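Local structure of mandelate racemase/muconate lactonizing protein (Thermobispora bispora, 3VC5) at residues 374-382 with 398-409; 56-67 with 133-144. The protein probably catalyses the magnesium-dependent dehydration of D-glucarate to 5-dehydro-4-deoxy-D-glucarate, as a member of the enolase superfamily. All blocks are in the same frame, centred on the assembly; numbering follows the deposited sequence. Where two conformers were deposited one is given.

Interaction 1: residues 374-382 with 398-409; sequences QDVVAPGAL and GVELDRDALAVM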
ATOM      1  N   GLN A 374      28.291  15.124  11.422  1.00 23.17           N
ATOM      2  CA  GLN A 374      28.717  15.029  10.006  1.00 24.73           C
ATOM      3  C   GLN A 374      27.487  14.988   9.094  1.00 24.63           C
ATOM      4  O   GLN A 374      26.544  14.236   9.354  1.00 25.36           O
ATOM      5  CB  GLN A 374      29.560  13.770   9.757  1.00 23.05           C
ATOM      6  CG  GLN A 374      30.882  13.724  10.535  1.00 24.96           C
ATOM      7  CD  GLN A 374      31.546  12.375  10.481  1.00 24.21           C
ATOM      8  OE1 GLN A 374      32.505  12.163   9.728  1.00 25.17           O
ATOM      9  NE2 GLN A 374      31.037  11.440  11.274  1.00 24.71           N
ATOM     10  N   ASP A 375      27.495  15.742   7.998  1.00 23.85           N
ATOM     11  CA  ASP A 375      26.352  15.697   7.104  1.00 22.52           C
ATOM     12  C   ASP A 375      26.691  16.330   5.769  1.00 24.38           C
ATOM     13  O   ASP A 375      27.710  17.028   5.660  1.00 26.08           O
ATOM     14  CB  ASP A 375      25.141  16.383   7.722  1.00 23.10           C
ATOM     15  CG  ASP A 375      23.813  15.714   7.334  1.00 23.65           C
ATOM     16  OD1 ASP A 375      23.745  15.049   6.262  1.00 24.27           O
ATOM     17  OD2 ASP A 375      22.841  15.850   8.116  1.00 25.50           O
ATOM     18  N   VAL A 376      25.866  16.035   4.758  1.00 22.41           N
ATOM     19  CA  VAL A 376      25.993  16.669   3.449  1.00 21.82           C
ATOM     20  C   VAL A 376      24.851  17.646   3.152  1.00 24.03           C
ATOM     21  O   VAL A 376      24.790  18.201   2.037  1.00 27.67           O
ATOM     22  CB  VAL A 376      26.111  15.620   2.299  1.00 22.60           C
ATOM     23  CG1 VAL A 376      27.403  14.805   2.441  1.00 25.63           C
ATOM     24  CG2 VAL A 376      24.851  14.743   2.267  1.00 24.99           C
ATOM     25  N   VAL A 377      23.931  17.857   4.102  1.00 25.10           N
ATOM     26  CA  VAL A 377      22.884  18.875   3.893  1.00 24.85           C
ATOM     27  C   VAL A 377      23.147  20.031   4.862  1.00 29.97           C
ATOM     28  O   VAL A 377      23.837  19.856   5.877  1.00 30.69           O
ATOM     29  CB  VAL A 377      21.451  18.331   4.070  1.00 22.67           C
ATOM     30  CG1 VAL A 377      21.224  17.115   3.136  1.00 27.99           C
ATOM     31  CG2 VAL A 377      21.221  17.901   5.525  1.00 25.90           C
ATOM     32  N   ALA A 378      22.570  21.193   4.573  0.50 32.68           N
ATOM     33  CA  ALA A 378      22.658  22.358   5.460  0.50 38.08           C
ATOM     34  C   ALA A 378      22.012  22.070   6.826  0.50 40.83           C
ATOM     35  O   ALA A 378      20.990  21.397   6.891  0.50 37.10           O
ATOM     36  CB  ALA A 378      21.991  23.541   4.800  0.50 38.11           C
ATOM     37  N   PRO A 379      22.592  22.607   7.911  0.50 45.15           N
ATOM     38  CA  PRO A 379      22.345  22.229   9.326  0.50 48.07           C
ATOM     39  C   PRO A 379      20.980  22.523   9.997  0.50 52.75           C
ATOM     40  O   PRO A 379      20.653  21.888  11.008  0.50 53.41           O
ATOM     41  CB  PRO A 379      23.449  22.990  10.078  0.50 50.98           C
ATOM     42  CG  PRO A 379      23.733  24.176   9.213  0.50 48.72           C
ATOM     43  CD  PRO A 379      23.623  23.662   7.803  0.50 44.69           C
ATOM     44  N   GLY A 380      20.192  23.459   9.471  0.50 53.38           N
ATOM     45  CA  GLY A 380      19.043  23.973  10.231  0.50 51.95           C
ATOM     46  C   GLY A 380      17.686  23.300  10.091  0.50 47.06           C
ATOM     47  O   GLY A 380      16.738  23.652  10.793  0.50 48.84           O
ATOM     48  N   ALA A 381      17.612  22.308   9.211  1.00 42.03           N
ATOM     49  CA  ALA A 381      16.360  21.733   8.724  1.00 37.90           C
ATOM     50  C   ALA A 381      15.892  20.558   9.576  1.00 35.35           C
ATOM     51  O   ALA A 381      14.675  20.332   9.774  1.00 34.31           O
ATOM     52  CB  ALA A 381      16.520  21.294   7.286  1.00 41.15           C
ATOM     53  N   LEU A 382      16.867  19.788  10.036  1.00 35.04           N
ATOM     54  CA  LEU A 382      16.600  18.612  10.837  1.00 32.20           C
ATOM     55  C   LEU A 382      17.202  18.841  12.206  1.00 35.95           C
ATOM     56  O   LEU A 382      18.409  19.044  12.332  1.00 40.97           O
ATOM     57  CB  LEU A 382      17.239  17.373  10.203  1.00 33.82           C
ATOM     58  CG  LEU A 382      16.798  17.044   8.776  1.00 31.44           C
ATOM     59  CD1 LEU A 382      17.792  16.084   8.091  1.00 33.64           C
ATOM     60  CD2 LEU A 382      15.393  16.448   8.757  1.00 33.66           C
ATOM     61  N   GLY A 398      12.792  18.898   2.235  1.00 24.88           N
ATOM     62  CA  GLY A 398      13.033  20.045   3.135  1.00 26.48           C
ATOM     63  C   GLY A 398      14.509  20.178   3.489  1.00 27.54           C
ATOM     64  O   GLY A 398      14.857  20.817   4.483  1.00 31.54           O
ATOM     65  N   VAL A 399      15.391  19.563   2.693  1.00 26.78           N
ATOM     66  CA  VAL A 399      16.838  19.715   2.920  1.00 26.90           C
ATOM     67  C   VAL A 399      17.538  20.292   1.709  1.00 29.02           C
ATOM     68  O   VAL A 399      17.030  20.219   0.594  1.00 34.50           O
ATOM     69  CB  VAL A 399      17.531  18.385   3.330  1.00 25.73           C
ATOM     70  CG1 VAL A 399      17.027  17.933   4.711  1.00 26.71           C
ATOM     71  CG2 VAL A 399      17.359  17.280   2.248  1.00 27.49           C
ATOM     72  N   GLU A 400      18.712  20.871   1.927  1.00 29.93           N
ATOM     73  CA  GLU A 400      19.450  21.498   0.848  1.00 30.01           C
ATOM     74  C   GLU A 400      20.833  20.874   0.841  1.00 29.60           C
ATOM     75  O   GLU A 400      21.512  20.888   1.860  1.00 29.59           O
ATOM     76  CB  GLU A 400      19.576  23.022   1.080  1.00 33.15           C
ATOM     77  CG  GLU A 400      20.215  23.751  -0.087  1.00 51.52           C
ATOM     78  CD  GLU A 400      20.499  25.220   0.214  1.00 67.62           C
ATOM     79  OE1 GLU A 400      19.833  25.803   1.101  1.00 70.67           O
ATOM     80  OE2 GLU A 400      21.396  25.792  -0.444  1.00 74.97           O
ATOM     81  N   LEU A 401      21.250  20.332  -0.298  1.00 28.17           N
ATOM     82  CA  LEU A 401      22.596  19.808  -0.447  1.00 28.40           C
ATOM     83  C   LEU A 401      23.652  20.908  -0.215  1.00 26.60           C
ATOM     84  O   LEU A 401      23.546  22.018  -0.737  1.00 28.42           O
ATOM     85  CB  LEU A 401      22.762  19.236  -1.854  1.00 28.14           C
ATOM     86  CG  LEU A 401      24.081  18.508  -2.104  1.00 28.83           C
ATOM     87  CD1 LEU A 401      24.230  17.312  -1.144  1.00 26.79           C
ATOM     88  CD2 LEU A 401      24.170  18.083  -3.569  1.00 28.65           C
ATOM     89  N   ASP A 402      24.648  20.599   0.603  1.00 24.22           N
ATOM     90  CA  ASP A 402      25.807  21.466   0.786  1.00 24.39           C
ATOM     91  C   ASP A 402      26.898  20.859  -0.081  1.00 24.28           C
ATOM     92  O   ASP A 402      27.496  19.816   0.268  1.00 25.49           O
ATOM     93  CB  ASP A 402      26.233  21.450   2.255  1.00 28.64           C
ATOM     94  CG  ASP A 402      27.438  22.336   2.531  1.00 32.83           C
ATOM     95  OD1 ASP A 402      28.337  22.461   1.673  1.00 31.88           O
ATOM     96  OD2 ASP A 402      27.489  22.899   3.635  1.00 45.77           O
ATOM     97  N   ARG A 403      27.144  21.471  -1.238  1.00 24.20           N
ATOM     98  CA  ARG A 403      28.031  20.824  -2.214  1.00 25.36           C
ATOM     99  C   ARG A 403      29.484  20.743  -1.756  1.00 22.90           C
ATOM    100  O   ARG A 403      30.199  19.816  -2.102  1.00 23.86           O
ATOM    101  CB  ARG A 403      27.920  21.516  -3.588  1.00 24.45           C
ATOM    102  CG  ARG A 403      26.522  21.394  -4.220  1.00 24.04           C
ATOM    103  CD  ARG A 403      26.410  22.041  -5.602  1.00 26.86           C
ATOM    104  NE  ARG A 403      25.000  22.001  -5.976  1.00 28.80           N
ATOM    105  CZ  ARG A 403      24.383  20.894  -6.396  1.00 27.69           C
ATOM    106  NH1 ARG A 403      25.080  19.773  -6.568  1.00 29.03           N
ATOM    107  NH2 ARG A 403      23.080  20.914  -6.658  1.00 34.84           N
ATOM    108  N   ASP A 404      29.939  21.725  -0.985  1.00 24.90           N
ATOM    109  CA  ASP A 404      31.279  21.627  -0.405  1.00 22.68           C
ATOM    110  C   ASP A 404      31.352  20.423   0.553  1.00 22.88           C
ATOM    111  O   ASP A 404      32.353  19.668   0.553  1.00 24.47           O
ATOM    112  CB  ASP A 404      31.626  22.908   0.371  1.00 23.71           C
ATOM    113  CG  ASP A 404      32.025  24.062  -0.537  1.00 26.72           C
ATOM    114  OD1 ASP A 404      32.030  23.884  -1.779  1.00 26.29           O
ATOM    115  OD2 ASP A 404      32.339  25.162   0.001  1.00 25.58           O
ATOM    116  N   ALA A 405      30.325  20.259   1.391  1.00 24.27           N
ATOM    117  CA  ALA A 405      30.344  19.158   2.367  1.00 22.18           C
ATOM    118  C   ALA A 405      30.359  17.808   1.632  1.00 22.53           C
ATOM    119  O   ALA A 405      31.034  16.852   2.058  1.00 23.76           O
ATOM    120  CB  ALA A 405      29.141  19.236   3.314  1.00 24.26           C
ATOM    121  N   LEU A 406      29.607  17.747   0.535  1.00 21.12           N
ATOM    122  CA  LEU A 406      29.596  16.527  -0.322  1.00 19.85           C
ATOM    123  C   LEU A 406      31.011  16.295  -0.861  1.00 24.84           C
ATOM    124  O   LEU A 406      31.517  15.173  -0.837  1.00 22.64           O
ATOM    125  CB  LEU A 406      28.612  16.691  -1.491  1.00 22.67           C
ATOM    126  CG  LEU A 406      28.518  15.465  -2.408  1.00 22.37           C
ATOM    127  CD1 LEU A 406      27.969  14.230  -1.676  1.00 23.77           C
ATOM    128  CD2 LEU A 406      27.618  15.859  -3.571  1.00 26.01           C
ATOM    129  N   ALA A 407      31.660  17.361  -1.349  1.00 26.13           N
ATOM    130  CA  ALA A 407      33.042  17.235  -1.832  1.00 26.94           C
ATOM    131  C   ALA A 407      34.011  16.756  -0.741  1.00 25.30           C
ATOM    132  O   ALA A 407      34.855  15.908  -0.989  1.00 25.52           O
ATOM    133  CB  ALA A 407      33.534  18.548  -2.469  1.00 26.73           C
ATOM    134  N   VAL A 408      33.875  17.289   0.472  1.00 23.88           N
ATOM    135  CA  VAL A 408      34.723  16.860   1.599  1.00 23.48           C
ATOM    136  C   VAL A 408      34.538  15.343   1.830  1.00 23.83           C
ATOM    137  O   VAL A 408      35.503  14.593   1.993  1.00 23.54           O
ATOM    138  CB  VAL A 408      34.366  17.659   2.867  1.00 23.03           C
ATOM    139  CG1 VAL A 408      34.976  17.023   4.137  1.00 24.57           C
ATOM    140  CG2 VAL A 408      34.825  19.129   2.710  1.00 26.53           C
ATOM    141  N   MET A 409      33.287  14.888   1.844  1.00 24.75           N
ATOM    142  CA  MET A 409      33.071  13.470   2.156  1.00 24.47           C
ATOM    143  C   MET A 409      33.434  12.579   1.007  1.00 22.94           C
ATOM    144  O   MET A 409      33.810  11.434   1.220  1.00 24.37           O
ATOM    145  CB  MET A 409      31.643  13.170   2.587  1.00 25.31           C
ATOM    146  CG  MET A 409      31.273  13.704   3.944  1.00 27.57           C
ATOM    147  SD  MET A 409      29.775  12.848   4.474  1.00 26.27           S
ATOM    148  CE  MET A 409      29.408  13.859   5.927  1.00 27.08           C
TER
HETATM  149  O   HOH W   1      19.249  21.361   4.790  1.00 32.05           O

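Interaction 2: residues 56-67 with 133-144; sequences VEVVTDEGITGL and AFEVACLDIQGK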
ATOM      1  N   VAL A  56      22.791  10.383  -4.144  1.00 21.58           N
ATOM      2  CA  VAL A  56      22.260  10.531  -5.492  1.00 22.15           C
ATOM      3  C   VAL A  56      21.553  11.869  -5.655  1.00 21.67           C
ATOM      4  O   VAL A  56      20.780  12.279  -4.792  1.00 22.88           O
ATOM      5  CB  VAL A  56      21.231   9.379  -5.784  1.00 24.45           C
ATOM      6  CG1 VAL A  56      20.453   9.637  -7.073  1.00 30.44           C
ATOM      7  CG2 VAL A  56      21.959   8.045  -5.821  1.00 24.56           C
ATOM      8  N   GLU A  57      21.812  12.553  -6.774  1.00 22.85           N
ATOM      9  CA  GLU A  57      21.101  13.785  -7.054  1.00 24.28           C
ATOM     10  C   GLU A  57      20.503  13.714  -8.443  1.00 23.83           C
ATOM     11  O   GLU A  57      21.245  13.587  -9.434  1.00 26.33           O
ATOM     12  CB  GLU A  57      22.036  15.011  -6.929  1.00 24.54           C
ATOM     13  CG  GLU A  57      21.273  16.336  -7.113  1.00 27.66           C
ATOM     14  CD  GLU A  57      22.135  17.573  -6.930  1.00 28.23           C
ATOM     15  OE1 GLU A  57      23.353  17.530  -7.264  1.00 29.68           O
ATOM     16  OE2 GLU A  57      21.584  18.601  -6.460  1.00 33.40           O
ATOM     17  N   VAL A  58      19.169  13.776  -8.517  1.00 24.26           N
ATOM     18  CA  VAL A  58      18.454  13.704  -9.780  1.00 24.68           C
ATOM     19  C   VAL A  58      18.168  15.126 -10.205  1.00 25.11           C
ATOM     20  O   VAL A  58      17.728  15.936  -9.389  1.00 26.78           O
ATOM     21  CB  VAL A  58      17.106  12.894  -9.628  1.00 24.48           C
ATOM     22  CG1 VAL A  58      16.271  13.001 -10.922  1.00 24.77           C
ATOM     23  CG2 VAL A  58      17.408  11.425  -9.290  1.00 27.76           C
ATOM     24  N   VAL A  59      18.412  15.432 -11.480  1.00 28.04           N
ATOM     25  CA  VAL A  59      18.197  16.775 -12.010  1.00 30.61           C
ATOM     26  C   VAL A  59      17.263  16.678 -13.217  1.00 27.01           C
ATOM     27  O   VAL A  59      17.530  15.920 -14.154  1.00 29.63           O
ATOM     28  CB  VAL A  59      19.510  17.436 -12.469  1.00 31.55           C
ATOM     29  CG1 VAL A  59      19.283  18.917 -12.767  1.00 35.41           C
ATOM     30  CG2 VAL A  59      20.620  17.260 -11.396  1.00 32.15           C
ATOM     31  N   THR A  60      16.176  17.434 -13.183  1.00 29.54           N
ATOM     32  CA  THR A  60      15.245  17.485 -14.306  1.00 30.54           C
ATOM     33  C   THR A  60      15.715  18.417 -15.414  1.00 34.62           C
ATOM     34  O   THR A  60      16.651  19.234 -15.236  1.00 35.09           O
ATOM     35  CB  THR A  60      13.832  17.931 -13.862  1.00 29.75           C
ATOM     36  OG1 THR A  60      13.851  19.326 -13.531  1.00 31.57           O
ATOM     37  CG2 THR A  60      13.360  17.119 -12.639  1.00 31.58           C
ATOM     38  N   ASP A  61      15.034  18.309 -16.550  1.00 34.92           N
ATOM     39  CA  ASP A  61      15.347  19.145 -17.711  1.00 36.09           C
ATOM     40  C   ASP A  61      15.279  20.626 -17.360  1.00 37.53           C
ATOM     41  O   ASP A  61      16.011  21.440 -17.920  1.00 49.02           O
ATOM     42  CB  ASP A  61      14.388  18.843 -18.856  1.00 39.33           C
ATOM     43  CG  ASP A  61      14.805  17.635 -19.678  1.00 40.08           C
ATOM     44  OD1 ASP A  61      15.993  17.249 -19.652  1.00 52.34           O
ATOM     45  OD2 ASP A  61      13.935  17.073 -20.378  1.00 51.62           O
ATOM     46  N   GLU A  62      14.401  20.985 -16.435  1.00 39.82           N
ATOM     47  CA  GLU A  62      14.267  22.376 -16.044  1.00 47.83           C
ATOM     48  C   GLU A  62      15.103  22.753 -14.808  1.00 43.61           C
ATOM     49  O   GLU A  62      15.002  23.873 -14.302  1.00 49.46           O
ATOM     50  CB  GLU A  62      12.794  22.714 -15.842  1.00 62.72           C
ATOM     51  CG  GLU A  62      11.920  22.182 -16.969  1.00 91.08           C
ATOM     52  CD  GLU A  62      10.972  23.229 -17.512  1.00110.98           C
ATOM     53  OE1 GLU A  62      11.294  23.833 -18.558  1.00117.99           O
ATOM     54  OE2 GLU A  62       9.914  23.460 -16.892  1.00115.52           O
ATOM     55  N   GLY A  63      15.920  21.822 -14.323  1.00 38.11           N
ATOM     56  CA  GLY A  63      16.908  22.145 -13.288  1.00 35.72           C
ATOM     57  C   GLY A  63      16.438  21.938 -11.850  1.00 34.99           C
ATOM     58  O   GLY A  63      17.108  22.347 -10.906  1.00 39.67           O
ATOM     59  N   ILE A  64      15.291  21.299 -11.660  1.00 33.96           N
ATOM     60  CA  ILE A  64      14.846  20.987 -10.299  1.00 30.45           C
ATOM     61  C   ILE A  64      15.629  19.763  -9.831  1.00 30.13           C
ATOM     62  O   ILE A  64      15.795  18.808 -10.585  1.00 29.42           O
ATOM     63  CB  ILE A  64      13.333  20.690 -10.235  1.00 32.55           C
ATOM     64  CG1 ILE A  64      12.526  21.828 -10.865  1.00 40.82           C
ATOM     65  CG2 ILE A  64      12.896  20.422  -8.792  1.00 32.86           C
ATOM     66  CD1 ILE A  64      11.042  21.728 -10.586  1.00 49.88           C
ATOM     67  N   THR A  65      16.123  19.787  -8.598  1.00 28.63           N
ATOM     68  CA  THR A  65      16.942  18.679  -8.091  1.00 29.52           C
ATOM     69  C   THR A  65      16.244  17.928  -6.977  1.00 25.18           C
ATOM     70  O   THR A  65      15.427  18.483  -6.229  1.00 27.22           O
ATOM     71  CB  THR A  65      18.277  19.179  -7.545  1.00 26.99           C
ATOM     72  OG1 THR A  65      18.013  20.072  -6.448  1.00 29.32           O
ATOM     73  CG2 THR A  65      19.033  19.901  -8.668  1.00 28.68           C
ATOM     74  N   GLY A  66      16.553  16.647  -6.899  1.00 24.68           N
ATOM     75  CA  GLY A  66      16.075  15.806  -5.805  1.00 22.35           C
ATOM     76  C   GLY A  66      17.238  14.979  -5.274  1.00 20.51           C
ATOM     77  O   GLY A  66      18.157  14.608  -6.039  1.00 24.56           O
ATOM     78  N   LEU A  67      17.194  14.681  -3.971  1.00 22.93           N
ATOM     79  CA  LEU A  67      18.258  13.932  -3.298  1.00 24.98           C
ATOM     80  C   LEU A  67      17.807  12.542  -2.838  1.00 23.90           C
ATOM     81  O   LEU A  67      16.668  12.361  -2.346  1.00 23.59           O
ATOM     82  CB  LEU A  67      18.759  14.689  -2.079  1.00 22.83           C
ATOM     83  CG  LEU A  67      19.401  16.041  -2.415  1.00 24.20           C
ATOM     84  CD1 LEU A  67      19.674  16.787  -1.099  1.00 26.58           C
ATOM     85  CD2 LEU A  67      20.691  15.874  -3.244  1.00 25.78           C
ATOM     86  N   ALA A 133      17.131   4.740  -3.767  1.00 24.01           N
ATOM     87  CA  ALA A 133      17.845   6.038  -3.851  1.00 28.68           C
ATOM     88  C   ALA A 133      17.184   6.979  -4.881  1.00 27.54           C
ATOM     89  O   ALA A 133      17.045   8.212  -4.670  1.00 29.61           O
ATOM     90  CB  ALA A 133      19.318   5.822  -4.221  1.00 40.11           C
ATOM     91  N   PHE A 134      16.762   6.403  -5.994  1.00 21.67           N
ATOM     92  CA  PHE A 134      16.140   7.226  -7.022  1.00 22.08           C
ATOM     93  C   PHE A 134      14.712   7.636  -6.641  1.00 23.40           C
ATOM     94  O   PHE A 134      14.269   8.754  -6.940  1.00 21.98           O
ATOM     95  CB  PHE A 134      16.160   6.454  -8.327  1.00 22.69           C
ATOM     96  CG  PHE A 134      17.547   5.996  -8.719  1.00 22.58           C
ATOM     97  CD1 PHE A 134      18.568   6.925  -8.965  1.00 23.65           C
ATOM     98  CD2 PHE A 134      17.838   4.645  -8.847  1.00 24.35           C
ATOM     99  CE1 PHE A 134      19.848   6.498  -9.329  1.00 23.98           C
ATOM    100  CE2 PHE A 134      19.107   4.213  -9.194  1.00 28.90           C
ATOM    101  CZ  PHE A 134      20.113   5.138  -9.452  1.00 22.71           C
ATOM    102  N   GLU A 135      13.967   6.727  -6.010  1.00 22.11           N
ATOM    103  CA  GLU A 135      12.571   7.017  -5.685  1.00 23.00           C
ATOM    104  C   GLU A 135      12.486   8.203  -4.718  1.00 22.38           C
ATOM    105  O   GLU A 135      11.651   9.089  -4.884  1.00 23.34           O
ATOM    106  CB  GLU A 135      11.876   5.793  -5.113  1.00 21.89           C
ATOM    107  CG  GLU A 135      10.373   6.002  -4.890  1.00 23.43           C
ATOM    108  CD  GLU A 135       9.957   6.027  -3.425  1.00 22.47           C
ATOM    109  OE1 GLU A 135      10.782   6.354  -2.542  1.00 23.65           O
ATOM    110  OE2 GLU A 135       8.770   5.701  -3.144  1.00 24.93           O
ATOM    111  N   VAL A 136      13.311   8.175  -3.671  1.00 19.53           N
ATOM    112  CA  VAL A 136      13.344   9.284  -2.714  1.00 21.27           C
ATOM    113  C   VAL A 136      13.652  10.603  -3.429  1.00 22.32           C
ATOM    114  O   VAL A 136      12.988  11.636  -3.159  1.00 21.41           O
ATOM    115  CB  VAL A 136      14.355   8.997  -1.548  1.00 20.65           C
ATOM    116  CG1 VAL A 136      14.581  10.260  -0.689  1.00 22.60           C
ATOM    117  CG2 VAL A 136      13.863   7.833  -0.753  1.00 22.98           C
ATOM    118  N   ALA A 137      14.619  10.589  -4.343  1.00 21.39           N
ATOM    119  CA  ALA A 137      15.002  11.829  -5.093  1.00 22.20           C
ATOM    120  C   ALA A 137      13.839  12.309  -5.990  1.00 22.42           C
ATOM    121  O   ALA A 137      13.564  13.516  -6.097  1.00 22.64           O
ATOM    122  CB  ALA A 137      16.231  11.566  -5.942  1.00 23.12           C
ATOM    123  N   CYS A 138      13.120  11.370  -6.590  1.00 22.16           N
ATOM    124  CA  CYS A 138      11.968  11.724  -7.437  1.00 22.04           C
ATOM    125  C   CYS A 138      10.847  12.319  -6.568  1.00 22.63           C
ATOM    126  O   CYS A 138      10.160  13.256  -6.981  1.00 24.34           O
ATOM    127  CB  CYS A 138      11.462  10.491  -8.233  1.00 22.60           C
ATOM    128  SG  CYS A 138      12.578  10.096  -9.580  1.00 26.52           S
ATOM    129  N   LEU A 139      10.622  11.772  -5.368  1.00 22.29           N
ATOM    130  CA  LEU A 139       9.611  12.356  -4.490  1.00 21.35           C
ATOM    131  C   LEU A 139      10.036  13.748  -4.027  1.00 22.78           C
ATOM    132  O   LEU A 139       9.186  14.653  -3.890  1.00 24.35           O
ATOM    133  CB  LEU A 139       9.341  11.451  -3.271  1.00 21.34           C
ATOM    134  CG  LEU A 139       8.737  10.079  -3.620  1.00 21.14           C
ATOM    135  CD1 LEU A 139       8.615   9.285  -2.294  1.00 24.39           C
ATOM    136  CD2 LEU A 139       7.345  10.273  -4.243  1.00 25.64           C
ATOM    137  N   ASP A 140      11.333  13.925  -3.763  1.00 22.15           N
ATOM    138  CA  ASP A 140      11.855  15.270  -3.389  1.00 24.07           C
ATOM    139  C   ASP A 140      11.461  16.263  -4.496  1.00 23.94           C
ATOM    140  O   ASP A 140      10.899  17.332  -4.228  1.00 26.41           O
ATOM    141  CB  ASP A 140      13.392  15.160  -3.189  1.00 22.53           C
ATOM    142  CG  ASP A 140      14.036  16.378  -2.554  1.00 22.47           C
ATOM    143  OD1 ASP A 140      13.343  17.247  -1.966  1.00 26.43           O
ATOM    144  OD2 ASP A 140      15.296  16.428  -2.643  1.00 26.24           O
ATOM    145  N   ILE A 141      11.705  15.883  -5.745  1.00 22.67           N
ATOM    146  CA  ILE A 141      11.369  16.726  -6.904  1.00 23.19           C
ATOM    147  C   ILE A 141       9.853  16.950  -7.047  1.00 27.61           C
ATOM    148  O   ILE A 141       9.404  18.081  -7.289  1.00 27.17           O
ATOM    149  CB  ILE A 141      11.947  16.140  -8.191  1.00 23.44           C
ATOM    150  CG1 ILE A 141      13.492  16.253  -8.196  1.00 26.82           C
ATOM    151  CG2 ILE A 141      11.389  16.885  -9.419  1.00 24.69           C
ATOM    152  CD1 ILE A 141      14.189  15.281  -9.186  1.00 27.32           C
ATOM    153  N   GLN A 142       9.056  15.888  -6.917  1.00 23.69           N
ATOM    154  CA  GLN A 142       7.601  16.062  -6.957  1.00 25.00           C
ATOM    155  C   GLN A 142       7.116  17.041  -5.887  1.00 24.24           C
ATOM    156  O   GLN A 142       6.246  17.877  -6.145  1.00 27.82           O
ATOM    157  CB  GLN A 142       6.880  14.729  -6.785  1.00 25.50           C
ATOM    158  CG  GLN A 142       7.076  13.740  -7.901  1.00 23.75           C
ATOM    159  CD  GLN A 142       6.269  12.479  -7.653  1.00 24.31           C
ATOM    160  OE1 GLN A 142       5.218  12.507  -6.959  1.00 27.64           O
ATOM    161  NE2 GLN A 142       6.753  11.361  -8.181  1.00 25.74           N
ATOM    162  N   GLY A 143       7.635  16.913  -4.665  1.00 23.86           N
ATOM    163  CA  GLY A 143       7.303  17.857  -3.604  1.00 26.86           C
ATOM    164  C   GLY A 143       7.704  19.285  -3.970  1.00 28.02           C
ATOM    165  O   GLY A 143       6.932  20.237  -3.758  1.00 28.27           O
ATOM    166  N   LYS A 144       8.912  19.463  -4.497  1.00 27.10           N
ATOM    167  CA  LYS A 144       9.337  20.813  -4.914  1.00 29.45           C
ATOM    168  C   LYS A 144       8.420  21.379  -6.003  1.00 30.58           C
ATOM    169  O   LYS A 144       8.074  22.577  -5.995  1.00 33.39           O
ATOM    170  CB  LYS A 144      10.782  20.819  -5.394  1.00 29.10           C
ATOM    171  CG  LYS A 144      11.776  20.524  -4.277  1.00 27.69           C
ATOM    172  CD  LYS A 144      13.209  20.611  -4.784  1.00 27.46           C
ATOM    173  CE  LYS A 144      14.229  20.203  -3.710  1.00 27.71           C
ATOM    174  NZ  LYS A 144      15.599  20.350  -4.210  1.00 27.50           N
TER

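Interaction 1: residues 374-382 with 398-409
Val376 packs against one side of the first turns of helix 403-415, and its CG1 lies 3.7 Å from Met409 SD. With chi1 at -65°, this methyl is anti to the carbonyl carbon, a position from which it also meets the backbone of Leu406 at CA. The Met409 chain runs extended past CG and carries CE on to the backbone N of Asp375, 3.4 Å away. Ala405, one turn back on the helix, sets its CB against Asp375 O, and Leu343 and Ile345 close over Val376 from outside the two segments.

Val377 and Leu401 form a single bridge, a non-hydrogen-bonded pair with one backbone bond on either side of it. Asp402 N donates to Val376 O at 2.8 Å, and Ala378 N to Glu400 O at 2.9 Å. The Glu400 oxygen also receives a CA-H contact from Val377. On the inner side Val377 CG1 rests on Val399 CB at 3.9 Å, while Val399 CG1 turns to Leu382 CD1.

The other end is looser. At the Ala378-Glu400 pair one bond is direct; on the return side a water donates to Ala378 O and accepts from Glu400 N, next to the exposed side chain of Glu400. Ala381 CB lies at the edge of the contact, 3.3 Å from Gly398 O.

Asp402 OD1 accepts from Ala405 N at 3.0 Å, from above the carboxylate plane. The arrangement is thus an isolated beta bridge leading directly into an aspartate N-cap, which starts helix 403-415.

Interaction 2: residues 56-67 with 133-144
In the N-terminal capping domain of the enolase superfamily, the antiparallel hairpin formed by strands 50-60 and 65-71 lies against helix 123-146. The backbones come nearest at Gly66, whose CA is 4.2 Å from Ala137 CA and 3.4 Å from Ala137 O, the latter a CA-H...O contact. A side chain at this position would run into the helix backbone and Ile141, and the axes of 65-67 and 133-144 come within 5.7 Å.

Ile141 lies against both strands of the hairpin. Its CD1 meets Val58 CG1 at 3.5 Å, the two side chains crossing at about a right angle, and its CG2 faces Thr60 CG2 tip to tip and also touches Ile64. With chi1 at -69°, CG1 is directed over the Thr65-Gly66 peptide, 3.3 Å from Gly66 N. Further along, Val58 CG2 touches Ala137 CB, and Val56 CG1 touches Phe134 CD1.

Two polar bonds run along the strand 65-67 side of this apolar strip. Asp140 OD2 takes Leu67 N on its anti lone pair at 2.9 Å, while OD1 is held by Leu397 N. Lys144, fully extended beyond CG, brings NZ above the carbonyl plane of Thr65 O at 2.8 Å. A methionine in its place would probably leave Thr65 O without this donor.

Strand 25-36 pairs with the far edge of strand 50-60; helix 74-85 meets both Val56 and Phe134, and helix 95-106 packs on Phe134, Glu135 and Cys138.

Interaction 2 belongs to the N-terminal capping domain and interaction 1 to a loop-and-helix region that follows the barrel helix 344-355; their centres are about 16 Å apart, yet they touch directly. Glu57 forms a salt bridge from OE2 to Arg403 NH2 at 2.8 Å; Glu57 and Arg403 each point away from their own partner segment and meet between the two contacts. Leu67 CD1 adds apolar packing, lying 4.1 Å from Val399 CG2, and Leu401 CD2 rests near Glu57 OE1. The segment 398-409 thus ties the barrel-side loop to the N-terminal sheet. Both contacts lie away from the magnesium ligands Asp239, Glu264 and Asn287 and from the predicted proton acceptors Lys211 and His338.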